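Local coordinates for protein glycosyl hydrolase (Rhizobium leguminosarum bv. trifolii, PDB 5NDX) that probably hydrolyses O-glycosidic bonds as a family 39 glycoside hydrolase, being the bacterial orthologue of human alpha-L-iduronidase, at residues Gly318-Arg323 with Asn451-Trp456; His279-Tyr284 with Val455-Arg460; Ala197-Gly202 with Pro212-Ile217. The protein carries 2 engineered substitutions. All coordinates share one frame; numbering follows the deposited sequence.

Interaction 1: Gly318-Arg323 with Asn451-Trp456. With 8U8 ((2~{R},3~{S},4~{S},5~{R},6~{S})-6-(4-methyl-2-oxidanylidene-chromen-7-yl)oxy-3,4,5-tris(oxidanyl)oxane-2-carboxylic acid), chain M.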
loop_
_atom_site.group_PDB
_atom_site.type_symbol
_atom_site.label_atom_id
_atom_site.label_comp_id
_atom_site.label_asym_id
_atom_site.label_seq_id
_atom_site.Cartn_x
_atom_site.Cartn_y
_atom_site.Cartn_z
ATOM N N GLY A 318 3.174 -11.438 -9.786
ATOM C CA GLY A 318 3.996 -12.635 -9.679
ATOM C C GLY A 318 3.487 -13.606 -8.632
ATOM O O GLY A 318 2.314 -13.585 -8.256
ATOM N N GLY A 319 4.378 -14.487 -8.195
ATOM C CA GLY A 319 4.004 -15.632 -7.371
ATOM C C GLY A 319 4.083 -15.407 -5.873
ATOM O O GLY A 319 4.367 -14.295 -5.381
ATOM N N TRP A 320 3.839 -16.474 -5.149
ATOM C CA TRP A 320 3.820 -16.449 -3.669
ATOM C C TRP A 320 5.093 -15.909 -3.032
ATOM O O TRP A 320 5.031 -15.193 -2.003
ATOM C CB TRP A 320 3.550 -17.840 -3.142
ATOM C CG TRP A 320 2.155 -18.386 -3.356
ATOM C CD1 TRP A 320 1.777 -19.340 -4.258
ATOM C CD2 TRP A 320 0.992 -18.076 -2.594
ATOM N NE1 TRP A 320 0.445 -19.604 -4.131
ATOM C CE2 TRP A 320 -0.061 -18.849 -3.111
ATOM C CE3 TRP A 320 0.724 -17.184 -1.570
ATOM C CZ2 TRP A 320 -1.367 -18.788 -2.597
ATOM C CZ3 TRP A 320 -0.566 -17.127 -1.063
ATOM C CH2 TRP A 320 -1.592 -17.944 -1.579
ATOM N N SER A 321 6.233 -16.204 -3.657
ATOM C CA SER A 321 7.556 -15.956 -3.124
ATOM C C SER A 321 8.162 -14.710 -3.685
ATOM O O SER A 321 9.274 -14.343 -3.322
ATOM C CB SER A 321 8.517 -17.121 -3.536
ATOM O OG SER A 321 8.128 -18.197 -2.754
ATOM N N GLN A 322 7.453 -14.012 -4.534
ATOM C CA GLN A 322 7.961 -12.721 -5.018
ATOM C C GLN A 322 7.398 -11.562 -4.215
ATOM O O GLN A 322 6.457 -11.780 -3.453
ATOM C CB GLN A 322 7.655 -12.655 -6.503
ATOM C CG GLN A 322 8.473 -13.722 -7.242
ATOM C CD GLN A 322 8.137 -13.808 -8.712
ATOM O OE1 GLN A 322 6.972 -13.753 -9.112
ATOM N NE2 GLN A 322 9.145 -13.879 -9.525
ATOM N N ARG A 323 7.975 -10.361 -4.342
ATOM C CA ARG A 323 7.506 -9.192 -3.585
ATOM C C ARG A 323 6.316 -8.574 -4.281
ATOM O O ARG A 323 6.415 -7.584 -5.070
ATOM C CB ARG A 323 8.589 -8.178 -3.426
ATOM C CG ARG A 323 8.227 -6.953 -2.558
ATOM C CD ARG A 323 9.548 -6.175 -2.300
ATOM N NE ARG A 323 9.680 -5.336 -3.327
ATOM C CZ ARG A 323 10.755 -4.926 -3.975
ATOM N NH1 ARG A 323 12.026 -5.162 -3.686
ATOM N NH2 ARG A 323 10.435 -4.157 -4.969
ATOM N N ASN A 451 -4.063 -16.418 6.286
ATOM C CA ASN A 451 -2.916 -17.293 6.024
ATOM C C ASN A 451 -3.140 -18.149 4.759
ATOM O O ASN A 451 -3.004 -19.388 4.808
ATOM C CB ASN A 451 -2.745 -18.211 7.269
ATOM C CG ASN A 451 -3.950 -19.132 7.503
ATOM O OD1 ASN A 451 -5.057 -18.883 7.032
ATOM N ND2 ASN A 451 -3.707 -20.235 8.168
ATOM N N PRO A 452 -3.430 -17.507 3.613
ATOM C CA PRO A 452 -3.770 -18.282 2.430
ATOM C C PRO A 452 -2.629 -19.146 1.875
ATOM O O PRO A 452 -2.898 -20.207 1.285
ATOM C CB PRO A 452 -4.218 -17.219 1.418
ATOM C CG PRO A 452 -3.481 -16.010 1.812
ATOM C CD PRO A 452 -3.446 -16.059 3.314
ATOM N N MET A 453 -1.389 -18.743 2.098
ATOM C CA MET A 453 -0.303 -19.581 1.639
ATOM C C MET A 453 -0.226 -20.898 2.409
ATOM O O MET A 453 0.029 -21.931 1.782
ATOM C CB MET A 453 1.055 -18.846 1.696
ATOM C CG MET A 453 2.153 -19.541 0.881
ATOM S SD MET A 453 3.688 -18.606 0.804
ATOM C CE MET A 453 4.720 -19.745 -0.154
ATOM N N GLU A 454 -0.405 -20.862 3.749
ATOM C CA GLU A 454 -0.429 -22.076 4.558
ATOM C C GLU A 454 -1.591 -22.964 4.109
ATOM O O GLU A 454 -1.463 -24.203 3.994
ATOM C CB GLU A 454 -0.541 -21.824 6.078
ATOM C CG GLU A 454 0.737 -21.293 6.740
ATOM C CD GLU A 454 0.979 -19.765 6.517
ATOM O OE1 GLU A 454 0.226 -19.077 5.780
ATOM O OE2 GLU A 454 1.987 -19.256 7.065
ATOM N N VAL A 455 -2.719 -22.338 3.832
ATOM C CA VAL A 455 -3.885 -23.089 3.423
ATOM C C VAL A 455 -3.594 -23.799 2.090
ATOM O O VAL A 455 -3.918 -24.952 1.921
ATOM C CB VAL A 455 -5.114 -22.172 3.336
ATOM C CG1 VAL A 455 -6.269 -22.917 2.698
ATOM C CG2 VAL A 455 -5.510 -21.709 4.731
ATOM N N TRP A 456 -3.053 -23.054 1.131
ATOM C CA TRP A 456 -2.685 -23.580 -0.159
ATOM C C TRP A 456 -1.678 -24.731 -0.083
ATOM O O TRP A 456 -1.851 -25.744 -0.778
ATOM C CB TRP A 456 -2.078 -22.455 -0.989
ATOM C CG TRP A 456 -1.570 -22.846 -2.362
ATOM C CD1 TRP A 456 -2.307 -23.317 -3.419
ATOM C CD2 TRP A 456 -0.221 -22.757 -2.822
ATOM N NE1 TRP A 456 -1.504 -23.499 -4.504
ATOM C CE2 TRP A 456 -0.217 -23.157 -4.171
ATOM C CE3 TRP A 456 0.985 -22.372 -2.225
ATOM C CZ2 TRP A 456 0.967 -23.202 -4.941
ATOM C CZ3 TRP A 456 2.161 -22.408 -2.986
ATOM C CH2 TRP A 456 2.134 -22.802 -4.341
HETATM C C15 8U8 M . 20.923 -1.685 -10.448
HETATM C C13 8U8 M . 20.745 -1.135 -9.158
HETATM C C14 8U8 M . 21.869 -0.677 -8.466
HETATM C C16 8U8 M . 21.732 -0.092 -7.205
HETATM O O9 8U8 M . 22.770 0.258 -6.644
HETATM O O8 8U8 M . 20.495 0.034 -6.604
HETATM C C11 8U8 M . 19.359 -0.298 -7.301
HETATM C C10 8U8 M . 18.113 -0.033 -6.724
HETATM C C12 8U8 M . 19.473 -0.901 -8.583
HETATM C C7 8U8 M . 18.280 -1.194 -9.272
HETATM C C8 8U8 M . 17.035 -0.922 -8.694
HETATM C C9 8U8 M . 16.937 -0.352 -7.413
HETATM O O2 8U8 M . 15.733 -0.032 -6.817
HETATM C C5 8U8 M . 14.449 -0.705 -7.118
HETATM O O1 8U8 M . 14.654 -2.125 -7.083
HETATM C C1 8U8 M . 13.698 -2.935 -7.651
HETATM C C6 8U8 M . 13.651 -4.025 -6.740
HETATM O O7 8U8 M . 13.288 -5.099 -7.204
HETATM O O6 8U8 M . 13.947 -3.777 -5.585
HETATM C C2 8U8 M . 12.242 -2.380 -7.704
HETATM O O5 8U8 M . 11.654 -2.487 -6.390
HETATM C C3 8U8 M . 12.148 -0.902 -8.287
HETATM O O4 8U8 M . 11.498 -0.921 -9.510
HETATM C C4 8U8 M . 13.558 -0.244 -8.423
HETATM O O3 8U8 M . 13.369 1.215 -8.633
#
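Met453 and Trp456 reach the indole of Trp320 through the same choice of first torsion: each places CG opposite its backbone N (chi1 -164° and 177°), which sends the side chain off helix 452-457 to the same face of Trp320. Beyond CG the methionine is extended and runs along Trp320 in the opposite sense, its CB 3.6 Å from Trp320 CZ3 and its CE 3.7 Å from Trp320 CB. Met453 CA makes a CH-pi contact over the six-membered ring, and Met453 SD lies oblique to that ring in a Met-aromatic contact. A flexible thioether suits a place where a chain must follow a flat aromatic surface. Over the pyrrole half lies the six-membered ring of Trp456, an offset stack with centroids 3.9 Å apart and planes inclined by 25°; the tightest approach is Trp320 CD1 to Trp456 CZ3, 3.3 Å. The Trp456 NE1 proton goes to Pro475 O, which helps fix that ring's rotation. Pro452 CB adds a compact apolar contact at Trp320 CH2, 4.1 Å away.

Within 318-323, a type I turn from Gly319 to Gln322 carries Trp320, and Gln322 OE1 accepts Gly319 N at 2.8 Å. A CB on Gly318 would collide with that same OE1. Past the turn, Arg323 NH1 gives a nearly straight bond, 3.0 Å, to O6 of the ligand's carboxylate (8U8, chain M), which lies at the guanidinium edge. The arrangement is an aromatic contact, an offset indole stack with a Met-aromatic neighbour, between the loop after the last TIM-barrel strand and helix 452-457; the same loop holds Arg323 of the ligand pocket.

Interaction 2: His279-Tyr284 with Val455-Arg460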
loop_
_atom_site.group_PDB
_atom_site.type_symbol
_atom_site.label_atom_id
_atom_site.label_comp_id
_atom_site.label_asym_id
_atom_site.label_seq_id
_atom_site.Cartn_x
_atom_site.Cartn_y
_atom_site.Cartn_z
ATOM N N HIS A 279 7.583 -13.481 1.718
ATOM C CA HIS A 279 6.638 -12.533 1.131
ATOM C C HIS A 279 5.199 -13.042 1.141
ATOM O O HIS A 279 4.252 -12.246 1.095
ATOM C CB HIS A 279 7.028 -12.172 -0.281
ATOM C CG HIS A 279 8.201 -11.240 -0.373
ATOM N ND1 HIS A 279 9.412 -11.630 -0.885
ATOM C CD2 HIS A 279 8.340 -9.936 -0.045
ATOM C CE1 HIS A 279 10.257 -10.616 -0.871
ATOM N NE2 HIS A 279 9.647 -9.587 -0.332
ATOM N N GLY A 280 5.022 -14.347 1.218
ATOM C CA GLY A 280 3.679 -14.945 1.241
ATOM C C GLY A 280 3.137 -15.229 2.605
ATOM O O GLY A 280 2.035 -15.788 2.749
ATOM N N LYS A 281 3.896 -14.849 3.626
ATOM C CA LYS A 281 3.550 -15.242 5.004
ATOM C C LYS A 281 3.569 -14.091 5.994
ATOM O O LYS A 281 3.951 -12.980 5.663
ATOM C CB LYS A 281 4.491 -16.396 5.424
ATOM C CG LYS A 281 4.052 -17.691 4.737
ATOM C CD LYS A 281 4.930 -18.903 4.994
ATOM C CE LYS A 281 4.213 -20.125 4.389
ATOM N NZ LYS A 281 5.066 -21.284 4.186
ATOM N N ALA A 282 3.159 -14.381 7.219
ATOM C CA ALA A 282 2.980 -13.348 8.201
ATOM C C ALA A 282 4.262 -12.579 8.509
ATOM O O ALA A 282 4.178 -11.412 8.893
ATOM C CB ALA A 282 2.378 -13.935 9.469
ATOM N N TYR A 283 5.431 -13.159 8.236
ATOM C CA TYR A 283 6.666 -12.441 8.430
ATOM C C TYR A 283 6.655 -11.111 7.718
ATOM O O TYR A 283 7.112 -10.118 8.266
ATOM C CB TYR A 283 7.891 -13.258 7.972
ATOM C CG TYR A 283 9.186 -12.463 7.999
ATOM C CD1 TYR A 283 9.552 -11.671 6.929
ATOM C CD2 TYR A 283 10.005 -12.463 9.114
ATOM C CE1 TYR A 283 10.712 -10.919 6.943
ATOM C CE2 TYR A 283 11.148 -11.693 9.150
ATOM C CZ TYR A 283 11.502 -10.944 8.056
ATOM O OH TYR A 283 12.634 -10.181 8.053
ATOM N N TYR A 284 6.146 -11.091 6.492
ATOM C CA TYR A 284 6.145 -9.885 5.707
ATOM C C TYR A 284 5.159 -8.849 6.289
ATOM O O TYR A 284 5.476 -7.698 6.303
ATOM C CB TYR A 284 5.782 -10.175 4.273
ATOM C CG TYR A 284 5.968 -9.042 3.261
ATOM C CD1 TYR A 284 6.953 -8.049 3.392
ATOM C CD2 TYR A 284 5.201 -9.033 2.102
ATOM C CE1 TYR A 284 7.125 -7.083 2.397
ATOM C CE2 TYR A 284 5.354 -8.061 1.146
ATOM C CZ TYR A 284 6.314 -7.074 1.281
ATOM O OH TYR A 284 6.417 -6.126 0.272
ATOM N N VAL A 455 -2.719 -22.338 3.832
ATOM C CA VAL A 455 -3.885 -23.089 3.423
ATOM C C VAL A 455 -3.594 -23.799 2.090
ATOM O O VAL A 455 -3.918 -24.952 1.921
ATOM C CB VAL A 455 -5.114 -22.172 3.336
ATOM C CG1 VAL A 455 -6.269 -22.917 2.698
ATOM C CG2 VAL A 455 -5.510 -21.709 4.731
ATOM N N TRP A 456 -3.053 -23.054 1.131
ATOM C CA TRP A 456 -2.685 -23.580 -0.159
ATOM C C TRP A 456 -1.678 -24.731 -0.083
ATOM O O TRP A 456 -1.851 -25.744 -0.778
ATOM C CB TRP A 456 -2.078 -22.455 -0.989
ATOM C CG TRP A 456 -1.570 -22.846 -2.362
ATOM C CD1 TRP A 456 -2.307 -23.317 -3.419
ATOM C CD2 TRP A 456 -0.221 -22.757 -2.822
ATOM N NE1 TRP A 456 -1.504 -23.499 -4.504
ATOM C CE2 TRP A 456 -0.217 -23.157 -4.171
ATOM C CE3 TRP A 456 0.985 -22.372 -2.225
ATOM C CZ2 TRP A 456 0.967 -23.202 -4.941
ATOM C CZ3 TRP A 456 2.161 -22.408 -2.986
ATOM C CH2 TRP A 456 2.134 -22.802 -4.341
ATOM N N GLU A 457 -0.648 -24.585 0.759
ATOM C CA GLU A 457 0.355 -25.626 0.899
ATOM C C GLU A 457 -0.286 -26.908 1.431
ATOM O O GLU A 457 0.166 -27.980 1.124
ATOM C CB GLU A 457 1.505 -25.211 1.841
ATOM C CG GLU A 457 2.454 -24.226 1.209
ATOM C CD GLU A 457 3.629 -23.810 2.112
ATOM O OE1 GLU A 457 4.122 -24.600 2.960
ATOM O OE2 GLU A 457 4.053 -22.657 1.935
ATOM N N ALA A 458 -1.326 -26.785 2.246
ATOM C CA ALA A 458 -2.003 -27.979 2.802
ATOM C C ALA A 458 -3.078 -28.514 1.839
ATOM O O ALA A 458 -3.654 -29.547 2.122
ATOM C CB ALA A 458 -2.612 -27.695 4.186
ATOM N N GLN A 459 -3.370 -27.840 0.732
ATOM C CA GLN A 459 -4.382 -28.346 -0.189
ATOM C C GLN A 459 -3.786 -29.494 -1.030
ATOM O O GLN A 459 -2.697 -29.334 -1.591
ATOM C CB GLN A 459 -4.878 -27.244 -1.118
ATOM C CG GLN A 459 -5.857 -26.292 -0.468
ATOM C CD GLN A 459 -6.216 -25.110 -1.341
ATOM O OE1 GLN A 459 -5.517 -24.756 -2.279
ATOM N NE2 GLN A 459 -7.298 -24.478 -1.003
ATOM N N ARG A 460 -4.493 -30.616 -1.142
ATOM C CA ARG A 460 -4.002 -31.737 -1.979
ATOM C C ARG A 460 -4.147 -31.379 -3.444
ATOM O O ARG A 460 -5.194 -30.875 -3.866
ATOM C CB ARG A 460 -4.710 -33.055 -1.673
ATOM C CG ARG A 460 -4.123 -34.324 -2.369
ATOM C CD ARG A 460 -4.845 -35.598 -1.893
ATOM N NE ARG A 460 -6.309 -35.473 -2.103
ATOM C CZ ARG A 460 -7.255 -35.149 -1.187
ATOM N NH1 ARG A 460 -6.970 -34.914 0.101
ATOM N NH2 ARG A 460 -8.540 -35.066 -1.568
#
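Lys281 NZ donates a hydrogen bond to Glu457 OE2 at 2.8 Å, a salt bridge that carries this contact. The ammonium comes to OE2 from the syn side but 29° out of the carboxylate plane, and it leans on one oxygen: Glu457 OE1 is 3.7 Å from Lys281 NZ. Both chains are extended beyond CG and meet at about a right angle, so only their ends touch, with Lys281 CE 3.5 Å from Glu457 OE2. Lysine fits here because its methylenes can lie on Met453 and Glu454 of helix 452-457 while the charge goes on to the next turn. With an alanine in place of Glu457, the Lys281 ammonium would probably lose its carboxylate mate and be set free to swing into solvent.

Within 279-284, His279 turns its edge to the face of Tyr284, with His279 CD2 over the ring centre. On the far side, Gln459 NE2 is bonded to Gln482 O and Glu485 OE1, which ties this part of the chain to helix 480-489. The contact is a surface salt bridge between the lead-in to barrel helix 282-300 and helix 452-457, outside the TIM barrel strands.

Interaction 3: Ala197-Gly202 with Pro212-Ile217. With 8U8 ((2~{R},3~{S},4~{S},5~{R},6~{S})-6-(4-methyl-2-oxidanylidene-chromen-7-yl)oxy-3,4,5-tris(oxidanyl)oxane-2-carboxylic acid), chain N.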
loop_
_atom_site.group_PDB
_atom_site.type_symbol
_atom_site.label_atom_id
_atom_site.label_comp_id
_atom_site.label_asym_id
_atom_site.label_seq_id
_atom_site.Cartn_x
_atom_site.Cartn_y
_atom_site.Cartn_z
ATOM N N ALA A 197 23.153 20.158 -4.004
ATOM C CA ALA A 197 23.987 21.343 -4.297
ATOM C C ALA A 197 23.269 22.261 -5.288
ATOM O O ALA A 197 23.088 23.448 -5.025
ATOM C CB ALA A 197 25.362 20.933 -4.835
ATOM N N HIS A 198 22.794 21.678 -6.385
ATOM C CA HIS A 198 22.037 22.440 -7.381
ATOM C C HIS A 198 20.812 23.145 -6.847
ATOM O O HIS A 198 20.542 24.288 -7.226
ATOM C CB HIS A 198 21.641 21.530 -8.530
ATOM C CG HIS A 198 21.096 22.255 -9.709
ATOM N ND1 HIS A 198 19.772 22.192 -10.061
ATOM C CD2 HIS A 198 21.693 23.062 -10.622
ATOM C CE1 HIS A 198 19.569 22.937 -11.128
ATOM N NE2 HIS A 198 20.719 23.477 -11.492
ATOM N N CYS A 199 20.042 22.481 -5.991
ATOM C CA CYS A 199 18.815 23.091 -5.439
ATOM C C CYS A 199 19.091 24.056 -4.289
ATOM O O CYS A 199 18.252 24.874 -3.971
ATOM C CB CYS A 199 17.817 22.002 -4.978
ATOM S SG CYS A 199 17.077 21.100 -6.368
ATOM N N ASP A 200 20.253 23.948 -3.661
ATOM C CA ASP A 200 20.632 24.836 -2.574
ATOM C C ASP A 200 21.220 26.194 -3.056
ATOM O O ASP A 200 20.593 27.210 -2.907
ATOM C CB ASP A 200 21.631 24.128 -1.673
ATOM C CG ASP A 200 21.982 24.933 -0.451
ATOM O OD1 ASP A 200 21.216 25.799 -0.034
ATOM O OD2 ASP A 200 23.011 24.657 0.137
ATOM N N SER A 201 22.450 26.193 -3.561
ATOM C CA SER A 201 23.022 27.310 -4.315
ATOM C C SER A 201 22.679 26.819 -5.707
ATOM O O SER A 201 21.774 26.006 -5.823
ATOM C CB SER A 201 24.515 27.385 -4.051
ATOM O OG SER A 201 25.066 26.079 -3.976
ATOM N N GLY A 202 23.340 27.238 -6.764
ATOM C CA GLY A 202 23.007 26.636 -8.063
ATOM C C GLY A 202 21.897 27.417 -8.737
ATOM O O GLY A 202 21.080 28.056 -8.073
ATOM N N PRO A 212 16.268 25.900 -9.044
ATOM C CA PRO A 212 14.904 25.366 -9.169
ATOM C C PRO A 212 14.364 24.923 -7.801
ATOM O O PRO A 212 15.136 24.534 -6.919
ATOM C CB PRO A 212 15.092 24.164 -10.091
ATOM C CG PRO A 212 16.456 23.693 -9.764
ATOM C CD PRO A 212 17.260 24.955 -9.592
ATOM N N ARG A 213 13.066 25.076 -7.608
ATOM C CA ARG A 213 12.432 24.701 -6.347
ATOM C C ARG A 213 12.508 23.178 -6.116
ATOM O O ARG A 213 12.637 22.387 -7.071
ATOM C CB ARG A 213 10.979 25.152 -6.318
ATOM C CG ARG A 213 10.068 24.466 -7.335
ATOM C CD ARG A 213 8.634 24.961 -7.146
ATOM N NE ARG A 213 7.814 24.591 -8.304
ATOM C CZ ARG A 213 7.027 23.508 -8.400
ATOM N NH1 ARG A 213 6.900 22.639 -7.384
ATOM N NH2 ARG A 213 6.338 23.300 -9.525
ATOM N N ILE A 214 12.467 22.804 -4.846
ATOM C CA ILE A 214 12.336 21.408 -4.442
ATOM C C ILE A 214 11.418 21.383 -3.227
ATOM O O ILE A 214 11.658 22.073 -2.234
ATOM C CB ILE A 214 13.703 20.725 -4.210
ATOM C CG1 ILE A 214 13.503 19.238 -3.858
ATOM C CG2 ILE A 214 14.502 21.421 -3.121
ATOM C CD1 ILE A 214 14.765 18.388 -3.991
ATOM N N ASP A 215 10.327 20.631 -3.341
ATOM C CA ASP A 215 9.308 20.586 -2.306
ATOM C C ASP A 215 9.503 19.413 -1.362
ATOM O O ASP A 215 8.943 19.423 -0.299
ATOM C CB ASP A 215 7.950 20.518 -2.951
ATOM C CG ASP A 215 7.649 21.771 -3.792
ATOM O OD1 ASP A 215 7.763 22.860 -3.234
ATOM O OD2 ASP A 215 7.348 21.673 -4.992
ATOM N N TYR A 216 10.294 18.417 -1.750
ATOM C CA TYR A 216 10.582 17.259 -0.862
ATOM C C TYR A 216 11.823 16.553 -1.371
ATOM O O TYR A 216 12.148 16.620 -2.557
ATOM C CB TYR A 216 9.349 16.305 -0.747
ATOM C CG TYR A 216 9.027 15.629 -2.046
ATOM C CD1 TYR A 216 9.683 14.474 -2.418
ATOM C CD2 TYR A 216 8.129 16.190 -2.955
ATOM C CE1 TYR A 216 9.427 13.850 -3.647
ATOM C CE2 TYR A 216 7.878 15.594 -4.177
ATOM C CZ TYR A 216 8.522 14.401 -4.516
ATOM O OH TYR A 216 8.321 13.772 -5.739
ATOM N N ILE A 217 12.488 15.841 -0.472
ATOM C CA ILE A 217 13.643 15.061 -0.803
ATOM C C ILE A 217 13.303 13.572 -0.747
ATOM O O ILE A 217 12.856 13.077 0.283
ATOM C CB ILE A 217 14.788 15.410 0.165
ATOM C CG1 ILE A 217 15.184 16.887 -0.030
ATOM C CG2 ILE A 217 15.992 14.531 -0.109
ATOM C CD1 ILE A 217 15.932 17.464 1.137
HETATM C C15 8U8 N . 5.901 12.657 -2.163
HETATM C C13 8U8 N . 5.338 13.345 -1.084
HETATM C C14 8U8 N . 5.898 14.541 -0.654
HETATM C C16 8U8 N . 5.296 15.264 0.365
HETATM O O9 8U8 N . 5.832 16.288 0.769
HETATM O O8 8U8 N . 4.199 14.775 1.003
HETATM C C11 8U8 N . 3.612 13.641 0.566
HETATM C C10 8U8 N . 2.453 13.288 1.210
HETATM C C12 8U8 N . 4.164 12.900 -0.470
HETATM C C7 8U8 N . 3.483 11.748 -0.867
HETATM C C8 8U8 N . 2.313 11.382 -0.210
HETATM C C9 8U8 N . 1.777 12.149 0.827
HETATM O O2 8U8 N . 0.610 11.751 1.428
HETATM C C5 8U8 N . -0.178 12.732 2.152
HETATM O O1 8U8 N . 0.418 12.668 3.459
HETATM C C1 8U8 N . -0.197 13.420 4.529
HETATM C C6 8U8 N . -0.125 14.966 4.265
HETATM O O7 8U8 N . 0.777 15.411 3.528
HETATM O O6 8U8 N . -1.025 15.658 4.763
HETATM C C2 8U8 N . -1.635 12.916 4.629
HETATM O O5 8U8 N . -2.376 13.573 5.704
HETATM C C3 8U8 N . -2.357 13.103 3.275
HETATM O O4 8U8 N . -3.640 12.546 3.395
HETATM C C4 8U8 N . -1.614 12.338 2.178
HETATM O O3 8U8 N . -2.188 12.572 0.891
HETATM O O HOH W 1 15.587 25.088 -4.474
#
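Cys199 O and Pro212 O are joined by one water that donates a hydrogen to each, 2.7 Å from Cys199 O. Cys199 O also receives a weak bond from Arg255 NH2, so this carbonyl in the last turn of helix 190-200 is gripped twice. The water lets two carbonyls, which cannot bond to each other, face one another.

The side chains beside it are apolar in their contact. His198 has CG opposite its backbone N (chi1 -169°), which carries the imidazole across the proline ring at about a right angle; His198 CE1 lies 3.4 Å from Pro212 CD, and the weakly bonded His198 NE2 reaches Thr203 O. A rigid pyrrolidine gives the imidazole a compact surface to rest on. Cys199, short and apolar in its contact, sets its CB 3.8 Å from Ile214 CG2 and its SG 4.0 Å from Ile214 CB. A CB on Gly202 would strike His198 O, and at its backbone angles would also be jammed against the carbonyl O of Ser201, so glycine belongs here.

Arg213 and Asp215 form a salt bridge, although the NH1 to OD2 hydrogen bond is weak in angle; Arg213 NH2 has a second carboxylate in Asp171, and Asp215 OD2 also takes Met179 N. Farther along, the Tyr216 ring offers a face to the coumarin of 8U8 (chain N), whose methyl C15 stands 3.9 Å above the ring plane, while Tyr216 OH bonds Phe141 O.

Together the two segments close the beta-alpha-beta unit of strand 179-184, helix 190-200 and strand 216-219. Helix 155-171 packs on His198, Pro212 and Ile214, and Ile217 is joined by backbone hydrogen bonds to Pro260 and to Val262 of strand 261-263, the next strand of the barrel.

How the interactions relate
Along the chain interaction 3 closes first; interactions 1 and 2 open later and both end on helix 452-457, sharing Val455 and Trp456. Their centres are about 5 Å apart, and they touch directly, for instance where Gln322 O packs on His279 CB and Met453 CB on Gly280 O. Both join barrel loops, those after strands 261-263 and 307-310, to this short helix, which lies between strands 436-445 and 493-503 of the nine-stranded sheet. Interaction 3 lies wholly within the TIM barrel, across the chain's centre, about 43 Å from interaction 1 and about 46 Å from interaction 2, centre to centre. Arg323 of 318-323 and Tyr216 of 212-217 each touch a different copy of the ligand.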